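Local coordinates for lovastatin nonaketide synthase, polyketide synthase component (Aspergillus terreus, PDB 7CPX), which builds the nonaketide dihydromonacolin L from malonyl-CoA in the lovastatin pathway, working as a homodimeric multidomain polyketide synthase that partners with LovC, at residues G572-L577 / C632-V637; K1015-L1020 / L1084-V1089; V1520-P1525 / I1546-H1551. The protein carries 2 engineered substitutions. All coordinates share one frame; numbering follows the deposited sequence.

How the interactions relate
The three contacts lie in separate catalytic domains and share no helix or strand: interaction 1 is in the acyltransferase, interaction 2 in the dehydratase and interaction 3 in the methyltransferase. Interactions 1 and 3 stand on opposite sides of the chain's centre, with centres about 155 Å apart. Both are buried, yet in interaction 1 the side chains meet through aliphatic groups, whereas interaction 3 brings a glutamate carboxylate against a loop backbone and a histidine ring. Interaction 2 is only partly buried. It is a pairing of strands by backbone hydrogen bonds, apolar on the face under a helix and mixed, with a salt bridge, on the other, where the second subunit also comes close.

Interaction 1: G572-L577 / C632-V637; sequences GMLKNL and CAVQIV
The side chains of Leu574 and Met573 meet Val634 and Val637 through aliphatic groups, and no hydrogen bond crosses between 572-577 and helix 632-637. Leu574 carries most of this packing. Its CG, anti to the carbonyl carbon (chi1 -63°), lies 3.6 Å from Val634 CG2, the two side chains crossing at a slant, while CD1 rests 3.6 Å from Val634 CA, directly on the helix backbone. The same methyl reaches the next turn, where Leu574 and Val637 come tip to tip with CD1 3.8 Å from Val637 CG2. Val634 CG2 has a second partner, Met573 CB at 3.6 Å; beyond CB the methionine bends and leads away from the helix.

Within 572-577, one side-chain hydrogen bond closes the turn: Lys575 NZ donates to Gly572 O at 3.2 Å. Leu574 occupies the third position of this type II turn with a positive phi of 65°, as that position requires; its CB points to the helix. It is also the N-cap residue of helix 575-578. Outside the pair, Asn576 N bonds Asp883, Leu877 touches both Met573 and Val634, and Ala633 and Ile636 pack on helix 671-682.

The arrangement seats a loop-to-helix junction, reached soon after strand 558-563, on the long helix 624-644, which leads into strand 648-652 of the parallel sheet, as expected of the alpha/beta core of a malonyl-CoA:ACP transacylase.

Interaction 2: K1015-L1020 / L1084-V1089; sequences KQVKLL and LTIEDV
Glu1087 faces Gln1016 and Lys1018 across an antiparallel strand pair of the N-terminal hotdog fold, interrupted by a classic beta bulge in which Lys1018 and Leu1019 both lie opposite Thr1085. From Glu1087 CB, chi1 of 63° sets CG between the backbone N and carbonyl carbon, where it meets Gln1016 O at 3.5 Å and Gln1016 CB at 3.8 Å. The extended chain then brings CD to 3.5 Å from Lys1018 CD, the two side chains crossing obliquely. OE1 lies beside the lysine's methylenes, and OE2 forms a salt bridge with Lys1018 NZ at 3.3 Å, weak as a hydrogen bond, on the partly exposed face of the sheet.

Leu1019 and Thr1085 share that face, their CB atoms 3.8 Å apart, and both pack on Arg2015 of the second subunit. On the reverse face Val1017 CG1 sits between Ile1086 CG2 and Leu1084 CD2, 3.5 Å from each. Val1017, Leu1020 and Leu1084 touch helix 995-1012, the helix that the hotdog sheet wraps.

Gln1016 and Glu1087 exchange two backbone hydrogen bonds. Past the bulge, Leu1019 N donates to Thr1085 O at 2.9 Å.

Interaction 3: V1520-P1525 / I1546-H1551; sequences VLHATP and ILEITH
Glu1548 lays its carboxylate obliquely against the His1522 ring, the two planes 52° apart, with OE1 3.0 Å from His1522 CD2 and 3.1 Å from CG. The glutamate's CG is anti to the backbone N, and a bend at chi2 (56°) swings CD toward the 1520-1525 loop. OE1 is gripped from its own segment as well: Ile1549 N donates to its anti lone pair at 3.2 Å, a bond that ties the carboxylate to the chain just past the strand. OE2 lies by the backbone N atoms of Leu1521 and His1522; the hydrogen bond from His1522 N is modelled too short for its details to be trusted.

Two aliphatic contacts accompany the carboxylate. Ile1549 CD1 approaches His1522 CB at 3.8 Å, the side chains crossing at about a right angle; Leu1521 crosses Ile1546 in the same manner, CD1 to CG2 3.6 Å. His1522 NE2 makes a weak hydrogen bond to Asn1519 O, and Val1520 CA lies in plane at the ring's edge.

Strands 1512-1518 and 1542-1547 are parallel neighbours joined through helix 1527-1537, a beta-alpha-beta unit of the Rossmann-like methyltransferase. The contact sits at their C-terminal ends, with Leu1521 packed on helix 1527-1537 and Leu1521, Ile1546 and Glu1548 all touching Trp1586 of helix 1583-1592.

Interaction 1: G572-L577 / C632-V637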
ATOM      1  N   GLY A 572      37.077  19.424 -75.548  1.00195.49           N
ATOM      2  CA  GLY A 572      37.083  20.434 -74.500  1.00195.49           C
ATOM      3  C   GLY A 572      37.420  19.909 -73.121  1.00195.49           C
ATOM      4  O   GLY A 572      36.770  20.292 -72.139  1.00195.49           O
ATOM      5  N   MET A 573      38.419  19.039 -73.020  1.00193.03           N
ATOM      6  CA  MET A 573      38.856  18.558 -71.718  1.00193.03           C
ATOM      7  C   MET A 573      39.705  19.613 -71.019  1.00193.03           C
ATOM      8  O   MET A 573      40.458  20.358 -71.652  1.00193.03           O
ATOM      9  CB  MET A 573      39.648  17.258 -71.863  1.00193.03           C
ATOM     10  CG  MET A 573      38.854  16.103 -72.456  1.00193.03           C
ATOM     11  SD  MET A 573      38.060  15.046 -71.228  1.00193.03           S
ATOM     12  CE  MET A 573      36.707  16.086 -70.683  1.00193.03           C
ATOM     13  N   LEU A 574      39.572  19.676 -69.694  1.00190.03           N
ATOM     14  CA  LEU A 574      40.250  20.627 -68.820  1.00190.03           C
ATOM     15  C   LEU A 574      39.824  22.067 -69.066  1.00190.03           C
ATOM     16  O   LEU A 574      40.420  22.980 -68.482  1.00190.03           O
ATOM     17  CB  LEU A 574      41.780  20.562 -68.948  1.00190.03           C
ATOM     18  CG  LEU A 574      42.492  19.264 -68.566  1.00190.03           C
ATOM     19  CD1 LEU A 574      43.998  19.492 -68.555  1.00190.03           C
ATOM     20  CD2 LEU A 574      42.017  18.738 -67.221  1.00190.03           C
ATOM     21  N   LYS A 575      38.815  22.311 -69.905  1.00189.30           N
ATOM     22  CA  LYS A 575      38.415  23.684 -70.189  1.00189.30           C
ATOM     23  C   LYS A 575      37.950  24.387 -68.919  1.00189.30           C
ATOM     24  O   LYS A 575      38.295  25.549 -68.675  1.00189.30           O
ATOM     25  CB  LYS A 575      37.317  23.702 -71.253  1.00189.30           C
ATOM     26  CG  LYS A 575      36.025  23.017 -70.835  1.00189.30           C
ATOM     27  CD  LYS A 575      35.021  22.987 -71.974  1.00189.30           C
ATOM     28  CE  LYS A 575      33.689  22.409 -71.526  1.00189.30           C
ATOM     29  NZ  LYS A 575      33.813  20.997 -71.071  1.00189.30           N
ATOM     30  N   ASN A 576      37.163  23.693 -68.096  1.00183.00           N
ATOM     31  CA  ASN A 576      36.690  24.293 -66.853  1.00183.00           C
ATOM     32  C   ASN A 576      37.792  24.323 -65.800  1.00183.00           C
ATOM     33  O   ASN A 576      37.924  25.307 -65.062  1.00183.00           O
ATOM     34  CB  ASN A 576      35.472  23.530 -66.338  1.00183.00           C
ATOM     35  CG  ASN A 576      34.420  23.323 -67.409  1.00183.00           C
ATOM     36  OD1 ASN A 576      34.070  22.190 -67.741  1.00183.00           O
ATOM     37  ND2 ASN A 576      33.909  24.420 -67.956  1.00183.00           N
ATOM     38  N   LEU A 577      38.595  23.259 -65.719  1.00181.15           N
ATOM     39  CA  LEU A 577      39.694  23.238 -64.757  1.00181.15           C
ATOM     40  C   LEU A 577      40.693  24.351 -65.038  1.00181.15           C
ATOM     41  O   LEU A 577      41.141  25.043 -64.118  1.00181.15           O
ATOM     42  CB  LEU A 577      40.392  21.878 -64.786  1.00181.15           C
ATOM     43  CG  LEU A 577      39.807  20.785 -63.889  1.00181.15           C
ATOM     44  CD1 LEU A 577      40.343  19.422 -64.295  1.00181.15           C
ATOM     45  CD2 LEU A 577      40.129  21.060 -62.430  1.00181.15           C
ATOM     46  N   CYS A 632      47.662  13.771 -73.031  1.00204.71           N
ATOM     47  CA  CYS A 632      48.821  13.746 -72.146  1.00204.71           C
ATOM     48  C   CYS A 632      48.742  14.858 -71.107  1.00204.71           C
ATOM     49  O   CYS A 632      48.996  14.627 -69.921  1.00204.71           O
ATOM     50  CB  CYS A 632      50.109  13.867 -72.959  1.00204.71           C
ATOM     51  SG  CYS A 632      51.612  13.740 -71.964  1.00204.71           S
ATOM     52  N   ALA A 633      48.386  16.072 -71.535  1.00199.54           N
ATOM     53  CA  ALA A 633      48.249  17.185 -70.604  1.00199.54           C
ATOM     54  C   ALA A 633      47.104  16.949 -69.631  1.00199.54           C
ATOM     55  O   ALA A 633      47.216  17.274 -68.444  1.00199.54           O
ATOM     56  CB  ALA A 633      48.034  18.487 -71.373  1.00199.54           C
ATOM     57  N   VAL A 634      45.993  16.390 -70.114  1.00194.45           N
ATOM     58  CA  VAL A 634      44.876  16.074 -69.229  1.00194.45           C
ATOM     59  C   VAL A 634      45.339  15.150 -68.113  1.00194.45           C
ATOM     60  O   VAL A 634      45.104  15.405 -66.925  1.00194.45           O
ATOM     61  CB  VAL A 634      43.721  15.450 -70.034  1.00194.45           C
ATOM     62  CG1 VAL A 634      42.742  14.750 -69.106  1.00194.45           C
ATOM     63  CG2 VAL A 634      43.015  16.510 -70.861  1.00194.45           C
ATOM     64  N   GLN A 635      46.021  14.066 -68.484  1.00198.00           N
ATOM     65  CA  GLN A 635      46.441  13.088 -67.489  1.00198.00           C
ATOM     66  C   GLN A 635      47.519  13.656 -66.573  1.00198.00           C
ATOM     67  O   GLN A 635      47.535  13.360 -65.375  1.00198.00           O
ATOM     68  CB  GLN A 635      46.922  11.818 -68.189  1.00198.00           C
ATOM     69  CG  GLN A 635      45.814  11.122 -68.967  1.00198.00           C
ATOM     70  CD  GLN A 635      46.306   9.945 -69.780  1.00198.00           C
ATOM     71  OE1 GLN A 635      46.275   8.805 -69.320  1.00198.00           O
ATOM     72  NE2 GLN A 635      46.754  10.212 -71.002  1.00198.00           N
ATOM     73  N   ILE A 636      48.415  14.486 -67.110  1.00197.38           N
ATOM     74  CA  ILE A 636      49.448  15.102 -66.282  1.00197.38           C
ATOM     75  C   ILE A 636      48.816  16.017 -65.242  1.00197.38           C
ATOM     76  O   ILE A 636      49.168  15.981 -64.057  1.00197.38           O
ATOM     77  CB  ILE A 636      50.457  15.862 -67.161  1.00197.38           C
ATOM     78  CG1 ILE A 636      51.321  14.873 -67.947  1.00197.38           C
ATOM     79  CG2 ILE A 636      51.327  16.773 -66.304  1.00197.38           C
ATOM     80  CD1 ILE A 636      52.098  15.503 -69.084  1.00197.38           C
ATOM     81  N   VAL A 637      47.868  16.853 -65.668  1.00189.92           N
ATOM     82  CA  VAL A 637      47.204  17.756 -64.734  1.00189.92           C
ATOM     83  C   VAL A 637      46.446  16.961 -63.681  1.00189.92           C
ATOM     84  O   VAL A 637      46.497  17.276 -62.486  1.00189.92           O
ATOM     85  CB  VAL A 637      46.276  18.721 -65.493  1.00189.92           C
ATOM     86  CG1 VAL A 637      45.382  19.477 -64.523  1.00189.92           C
ATOM     87  CG2 VAL A 637      47.093  19.690 -66.332  1.00189.92           C
TER

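Interaction 2: K1015-L1020 / L1084-V1089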
ATOM      1  N   LYS A1015     -16.457   8.204 -11.219  1.00 90.38           N
ATOM      2  CA  LYS A1015     -17.743   8.167 -10.544  1.00 90.38           C
ATOM      3  C   LYS A1015     -17.909   9.406  -9.677  1.00 90.38           C
ATOM      4  O   LYS A1015     -16.946   9.884  -9.069  1.00 90.38           O
ATOM      5  CB  LYS A1015     -17.870   6.914  -9.675  1.00 90.38           C
ATOM      6  CG  LYS A1015     -17.683   5.607 -10.423  1.00 90.38           C
ATOM      7  CD  LYS A1015     -18.752   5.411 -11.482  1.00 90.38           C
ATOM      8  CE  LYS A1015     -18.694   4.015 -12.075  1.00 90.38           C
ATOM      9  NZ  LYS A1015     -19.705   3.827 -13.148  1.00 90.38           N
ATOM     10  N   GLN A1016     -19.132   9.927  -9.629  1.00 92.67           N
ATOM     11  CA  GLN A1016     -19.491  11.002  -8.715  1.00 92.67           C
ATOM     12  C   GLN A1016     -20.285  10.401  -7.565  1.00 92.67           C
ATOM     13  O   GLN A1016     -21.304   9.739  -7.788  1.00 92.67           O
ATOM     14  CB  GLN A1016     -20.301  12.088  -9.420  1.00 92.67           C
ATOM     15  CG  GLN A1016     -20.728  13.220  -8.496  1.00 92.67           C
ATOM     16  CD  GLN A1016     -21.400  14.361  -9.232  1.00 92.67           C
ATOM     17  OE1 GLN A1016     -21.663  14.273 -10.430  1.00 92.67           O
ATOM     18  NE2 GLN A1016     -21.682  15.441  -8.514  1.00 92.67           N
ATOM     19  N   VAL A1017     -19.821  10.635  -6.341  1.00 87.92           N
ATOM     20  CA  VAL A1017     -20.445  10.050  -5.158  1.00 87.92           C
ATOM     21  C   VAL A1017     -21.695  10.855  -4.824  1.00 87.92           C
ATOM     22  O   VAL A1017     -21.611  12.008  -4.399  1.00 87.92           O
ATOM     23  CB  VAL A1017     -19.476  10.008  -3.970  1.00 87.92           C
ATOM     24  CG1 VAL A1017     -18.475   8.894  -4.149  1.00 87.92           C
ATOM     25  CG2 VAL A1017     -18.751  11.329  -3.817  1.00 87.92           C
ATOM     26  N   LYS A1018     -22.864  10.246  -5.026  1.00 91.00           N
ATOM     27  CA  LYS A1018     -24.102  10.874  -4.584  1.00 91.00           C
ATOM     28  C   LYS A1018     -24.198  10.877  -3.066  1.00 91.00           C
ATOM     29  O   LYS A1018     -24.745  11.818  -2.480  1.00 91.00           O
ATOM     30  CB  LYS A1018     -25.305  10.144  -5.184  1.00 91.00           C
ATOM     31  CG  LYS A1018     -25.262   9.968  -6.698  1.00 91.00           C
ATOM     32  CD  LYS A1018     -26.146  10.976  -7.414  1.00 91.00           C
ATOM     33  CE  LYS A1018     -25.638  12.396  -7.239  1.00 91.00           C
ATOM     34  NZ  LYS A1018     -26.458  13.372  -8.006  1.00 91.00           N
ATOM     35  N   LEU A1019     -23.672   9.839  -2.422  1.00 88.84           N
ATOM     36  CA  LEU A1019     -23.734   9.700  -0.976  1.00 88.84           C
ATOM     37  C   LEU A1019     -22.478   8.984  -0.503  1.00 88.84           C
ATOM     38  O   LEU A1019     -21.922   8.153  -1.224  1.00 88.84           O
ATOM     39  CB  LEU A1019     -24.983   8.923  -0.550  1.00 88.84           C
ATOM     40  CG  LEU A1019     -25.932   9.629   0.413  1.00 88.84           C
ATOM     41  CD1 LEU A1019     -27.187   8.804   0.609  1.00 88.84           C
ATOM     42  CD2 LEU A1019     -25.241   9.870   1.733  1.00 88.84           C
ATOM     43  N   LEU A1020     -22.050   9.283   0.728  1.00 84.32           N
ATOM     44  CA  LEU A1020     -20.782   8.766   1.249  1.00 84.32           C
ATOM     45  C   LEU A1020     -20.976   8.392   2.718  1.00 84.32           C
ATOM     46  O   LEU A1020     -20.878   9.245   3.600  1.00 84.32           O
ATOM     47  CB  LEU A1020     -19.684   9.806   1.069  1.00 84.32           C
ATOM     48  CG  LEU A1020     -18.226   9.356   1.146  1.00 84.32           C
ATOM     49  CD1 LEU A1020     -17.321  10.537   0.854  1.00 84.32           C
ATOM     50  CD2 LEU A1020     -17.901   8.763   2.501  1.00 84.32           C
ATOM     51  N   LEU A1084     -20.182   4.128  -0.807  1.00 84.83           N
ATOM     52  CA  LEU A1084     -20.402   5.233  -1.724  1.00 84.83           C
ATOM     53  C   LEU A1084     -21.564   4.885  -2.641  1.00 84.83           C
ATOM     54  O   LEU A1084     -21.520   3.873  -3.347  1.00 84.83           O
ATOM     55  CB  LEU A1084     -19.148   5.515  -2.550  1.00 84.83           C
ATOM     56  CG  LEU A1084     -17.913   6.112  -1.874  1.00 84.83           C
ATOM     57  CD1 LEU A1084     -17.542   5.361  -0.613  1.00 84.83           C
ATOM     58  CD2 LEU A1084     -16.755   6.089  -2.856  1.00 84.83           C
ATOM     59  N   THR A1085     -22.605   5.711  -2.607  1.00 89.24           N
ATOM     60  CA  THR A1085     -23.649   5.693  -3.621  1.00 89.24           C
ATOM     61  C   THR A1085     -23.215   6.646  -4.725  1.00 89.24           C
ATOM     62  O   THR A1085     -23.073   7.850  -4.485  1.00 89.24           O
ATOM     63  CB  THR A1085     -24.995   6.110  -3.034  1.00 89.24           C
ATOM     64  OG1 THR A1085     -25.340   5.234  -1.953  1.00 89.24           O
ATOM     65  CG2 THR A1085     -26.088   6.060  -4.093  1.00 89.24           C
ATOM     66  N   ILE A1086     -23.006   6.106  -5.927  1.00 90.05           N
ATOM     67  CA  ILE A1086     -22.255   6.781  -6.974  1.00 90.05           C
ATOM     68  C   ILE A1086     -23.072   6.843  -8.256  1.00 90.05           C
ATOM     69  O   ILE A1086     -24.064   6.131  -8.432  1.00 90.05           O
ATOM     70  CB  ILE A1086     -20.911   6.075  -7.246  1.00 90.05           C
ATOM     71  CG1 ILE A1086     -21.122   4.561  -7.332  1.00 90.05           C
ATOM     72  CG2 ILE A1086     -19.914   6.415  -6.164  1.00 90.05           C
ATOM     73  CD1 ILE A1086     -19.898   3.791  -7.765  1.00 90.05           C
ATOM     74  N   GLU A1087     -22.629   7.715  -9.156  1.00 94.77           N
ATOM     75  CA  GLU A1087     -23.165   7.822 -10.503  1.00 94.77           C
ATOM     76  C   GLU A1087     -22.007   8.009 -11.473  1.00 94.77           C
ATOM     77  O   GLU A1087     -20.885   8.338 -11.081  1.00 94.77           O
ATOM     78  CB  GLU A1087     -24.167   8.979 -10.622  1.00 94.77           C
ATOM     79  CG  GLU A1087     -23.570  10.352 -10.363  1.00 94.77           C
ATOM     80  CD  GLU A1087     -24.589  11.464 -10.523  1.00 94.77           C
ATOM     81  OE1 GLU A1087     -25.762  11.156 -10.826  1.00 94.77           O
ATOM     82  OE2 GLU A1087     -24.220  12.642 -10.345  1.00 94.77           O
ATOM     83  N   ASP A1088     -22.291   7.798 -12.760  1.00 99.73           N
ATOM     84  CA  ASP A1088     -21.236   7.819 -13.766  1.00 99.73           C
ATOM     85  C   ASP A1088     -20.580   9.186 -13.904  1.00 99.73           C
ATOM     86  O   ASP A1088     -19.484   9.277 -14.469  1.00 99.73           O
ATOM     87  CB  ASP A1088     -21.795   7.380 -15.121  1.00 99.73           C
ATOM     88  CG  ASP A1088     -22.926   8.268 -15.602  1.00 99.73           C
ATOM     89  OD1 ASP A1088     -23.327   9.185 -14.853  1.00 99.73           O
ATOM     90  OD2 ASP A1088     -23.414   8.052 -16.732  1.00 99.73           O
ATOM     91  N   VAL A1089     -21.214  10.246 -13.413  1.00 96.37           N
ATOM     92  CA  VAL A1089     -20.657  11.586 -13.542  1.00 96.37           C
ATOM     93  C   VAL A1089     -19.363  11.672 -12.742  1.00 96.37           C
ATOM     94  O   VAL A1089     -18.337  12.120 -13.251  1.00 96.37           O
ATOM     95  CB  VAL A1089     -21.659  12.665 -13.083  1.00 96.37           C
ATOM     96  CG1 VAL A1089     -21.067  14.058 -13.263  1.00 96.37           C
ATOM     97  CG2 VAL A1089     -22.975  12.547 -13.846  1.00 96.37           C
TER

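Interaction 3: V1520-P1525 / I1546-H1551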
ATOM      1  N   VAL A1520       0.951  -0.136  74.038  1.00162.49           N
ATOM      2  CA  VAL A1520       2.376   0.183  74.025  1.00162.49           C
ATOM      3  C   VAL A1520       2.818   0.981  75.240  1.00162.49           C
ATOM      4  O   VAL A1520       4.028   1.036  75.527  1.00162.49           O
ATOM      5  CB  VAL A1520       2.739   0.937  72.726  1.00162.49           C
ATOM      6  CG1 VAL A1520       2.094   2.316  72.710  1.00162.49           C
ATOM      7  CG2 VAL A1520       4.249   1.029  72.558  1.00162.49           C
ATOM      8  N   LEU A1521       1.910   1.607  75.989  1.00165.14           N
ATOM      9  CA  LEU A1521       2.308   2.323  77.194  1.00165.14           C
ATOM     10  C   LEU A1521       2.884   1.390  78.250  1.00165.14           C
ATOM     11  O   LEU A1521       3.620   1.849  79.129  1.00165.14           O
ATOM     12  CB  LEU A1521       1.115   3.088  77.771  1.00165.14           C
ATOM     13  CG  LEU A1521       0.454   4.103  76.835  1.00165.14           C
ATOM     14  CD1 LEU A1521      -0.651   4.855  77.560  1.00165.14           C
ATOM     15  CD2 LEU A1521       1.479   5.073  76.264  1.00165.14           C
ATOM     16  N   HIS A1522       2.566   0.097  78.187  1.00173.24           N
ATOM     17  CA  HIS A1522       3.159  -0.873  79.097  1.00173.24           C
ATOM     18  C   HIS A1522       4.571  -1.265  78.688  1.00173.24           C
ATOM     19  O   HIS A1522       5.270  -1.912  79.476  1.00173.24           O
ATOM     20  CB  HIS A1522       2.291  -2.131  79.179  1.00173.24           C
ATOM     21  CG  HIS A1522       2.329  -2.973  77.943  1.00173.24           C
ATOM     22  ND1 HIS A1522       2.424  -4.348  77.982  1.00173.24           N
ATOM     23  CD2 HIS A1522       2.286  -2.635  76.632  1.00173.24           C
ATOM     24  CE1 HIS A1522       2.440  -4.821  76.749  1.00173.24           C
ATOM     25  NE2 HIS A1522       2.356  -3.802  75.910  1.00173.24           N
ATOM     26  N   ALA A1523       5.002  -0.893  77.483  1.00173.37           N
ATOM     27  CA  ALA A1523       6.341  -1.187  76.996  1.00173.37           C
ATOM     28  C   ALA A1523       7.343  -0.096  77.356  1.00173.37           C
ATOM     29  O   ALA A1523       8.484  -0.133  76.877  1.00173.37           O
ATOM     30  CB  ALA A1523       6.313  -1.391  75.479  1.00173.37           C
ATOM     31  N   THR A1524       6.942   0.872  78.182  1.00169.12           N
ATOM     32  CA  THR A1524       7.805   1.972  78.578  1.00169.12           C
ATOM     33  C   THR A1524       7.744   2.116  80.096  1.00169.12           C
ATOM     34  O   THR A1524       6.639   2.210  80.662  1.00169.12           O
ATOM     35  CB  THR A1524       7.388   3.284  77.906  1.00169.12           C
ATOM     36  OG1 THR A1524       7.963   4.389  78.614  1.00169.12           O
ATOM     37  CG2 THR A1524       5.872   3.425  77.895  1.00169.12           C
ATOM     38  N   PRO A1525       8.889   2.132  80.788  1.00172.90           N
ATOM     39  CA  PRO A1525       8.869   2.386  82.234  1.00172.90           C
ATOM     40  C   PRO A1525       8.633   3.842  82.597  1.00172.90           C
ATOM     41  O   PRO A1525       8.573   4.163  83.789  1.00172.90           O
ATOM     42  CB  PRO A1525      10.260   1.923  82.686  1.00172.90           C
ATOM     43  CG  PRO A1525      11.122   2.143  81.497  1.00172.90           C
ATOM     44  CD  PRO A1525      10.256   1.872  80.297  1.00172.90           C
ATOM     45  N   ILE A1546      -6.460   4.936  74.709  1.00157.94           N
ATOM     46  CA  ILE A1546      -5.436   4.029  75.212  1.00157.94           C
ATOM     47  C   ILE A1546      -6.017   2.625  75.265  1.00157.94           C
ATOM     48  O   ILE A1546      -7.013   2.386  75.959  1.00157.94           O
ATOM     49  CB  ILE A1546      -4.932   4.460  76.598  1.00157.94           C
ATOM     50  CG1 ILE A1546      -4.334   5.866  76.541  1.00157.94           C
ATOM     51  CG2 ILE A1546      -3.909   3.466  77.126  1.00157.94           C
ATOM     52  CD1 ILE A1546      -5.349   6.973  76.733  1.00157.94           C
ATOM     53  N   LEU A1547      -5.397   1.699  74.534  1.00160.84           N
ATOM     54  CA  LEU A1547      -5.567   0.271  74.762  1.00160.84           C
ATOM     55  C   LEU A1547      -4.358  -0.205  75.551  1.00160.84           C
ATOM     56  O   LEU A1547      -3.224  -0.096  75.073  1.00160.84           O
ATOM     57  CB  LEU A1547      -5.676  -0.505  73.449  1.00160.84           C
ATOM     58  CG  LEU A1547      -6.842  -0.199  72.510  1.00160.84           C
ATOM     59  CD1 LEU A1547      -6.405   0.745  71.406  1.00160.84           C
ATOM     60  CD2 LEU A1547      -7.390  -1.497  71.935  1.00160.84           C
ATOM     61  N   GLU A1548      -4.588  -0.720  76.754  1.00168.79           N
ATOM     62  CA  GLU A1548      -3.466  -1.116  77.591  1.00168.79           C
ATOM     63  C   GLU A1548      -3.941  -2.096  78.651  1.00168.79           C
ATOM     64  O   GLU A1548      -5.137  -2.215  78.931  1.00168.79           O
ATOM     65  CB  GLU A1548      -2.804   0.107  78.240  1.00168.79           C
ATOM     66  CG  GLU A1548      -1.405  -0.141  78.793  1.00168.79           C
ATOM     67  CD  GLU A1548      -0.445  -0.678  77.748  1.00168.79           C
ATOM     68  OE1 GLU A1548      -0.534  -1.879  77.414  1.00168.79           O
ATOM     69  OE2 GLU A1548       0.396   0.102  77.256  1.00168.79           O
ATOM     70  N   ILE A1549      -2.971  -2.799  79.237  1.00176.76           N
ATOM     71  CA  ILE A1549      -3.263  -3.781  80.270  1.00176.76           C
ATOM     72  C   ILE A1549      -3.815  -3.086  81.506  1.00176.76           C
ATOM     73  O   ILE A1549      -3.363  -1.999  81.890  1.00176.76           O
ATOM     74  CB  ILE A1549      -1.998  -4.591  80.607  1.00176.76           C
ATOM     75  CG1 ILE A1549      -0.849  -3.658  81.008  1.00176.76           C
ATOM     76  CG2 ILE A1549      -1.597  -5.453  79.421  1.00176.76           C
ATOM     77  CD1 ILE A1549       0.340  -4.372  81.618  1.00176.76           C
ATOM     78  N   THR A1550      -4.807  -3.713  82.133  1.00174.65           N
ATOM     79  CA  THR A1550      -5.390  -3.201  83.362  1.00174.65           C
ATOM     80  C   THR A1550      -6.014  -4.362  84.122  1.00174.65           C
ATOM     81  O   THR A1550      -6.297  -5.416  83.550  1.00174.65           O
ATOM     82  CB  THR A1550      -6.435  -2.112  83.079  1.00174.65           C
ATOM     83  OG1 THR A1550      -6.992  -1.643  84.312  1.00174.65           O
ATOM     84  CG2 THR A1550      -7.550  -2.646  82.193  1.00174.65           C
ATOM     85  N   HIS A1551      -6.214  -4.159  85.424  1.00177.62           N
ATOM     86  CA  HIS A1551      -6.923  -5.111  86.279  1.00177.62           C
ATOM     87  C   HIS A1551      -6.429  -6.542  86.040  1.00177.62           C
ATOM     88  O   HIS A1551      -7.144  -7.411  85.542  1.00177.62           O
ATOM     89  CB  HIS A1551      -8.434  -5.004  86.055  1.00177.62           C
ATOM     90  CG  HIS A1551      -9.013  -3.697  86.495  1.00177.62           C
ATOM     91  ND1 HIS A1551      -9.278  -3.409  87.817  1.00177.62           N
ATOM     92  CD2 HIS A1551      -9.374  -2.599  85.791  1.00177.62           C
ATOM     93  CE1 HIS A1551      -9.779  -2.189  87.907  1.00177.62           C
ATOM     94  NE2 HIS A1551      -9.846  -1.677  86.692  1.00177.62           N
TER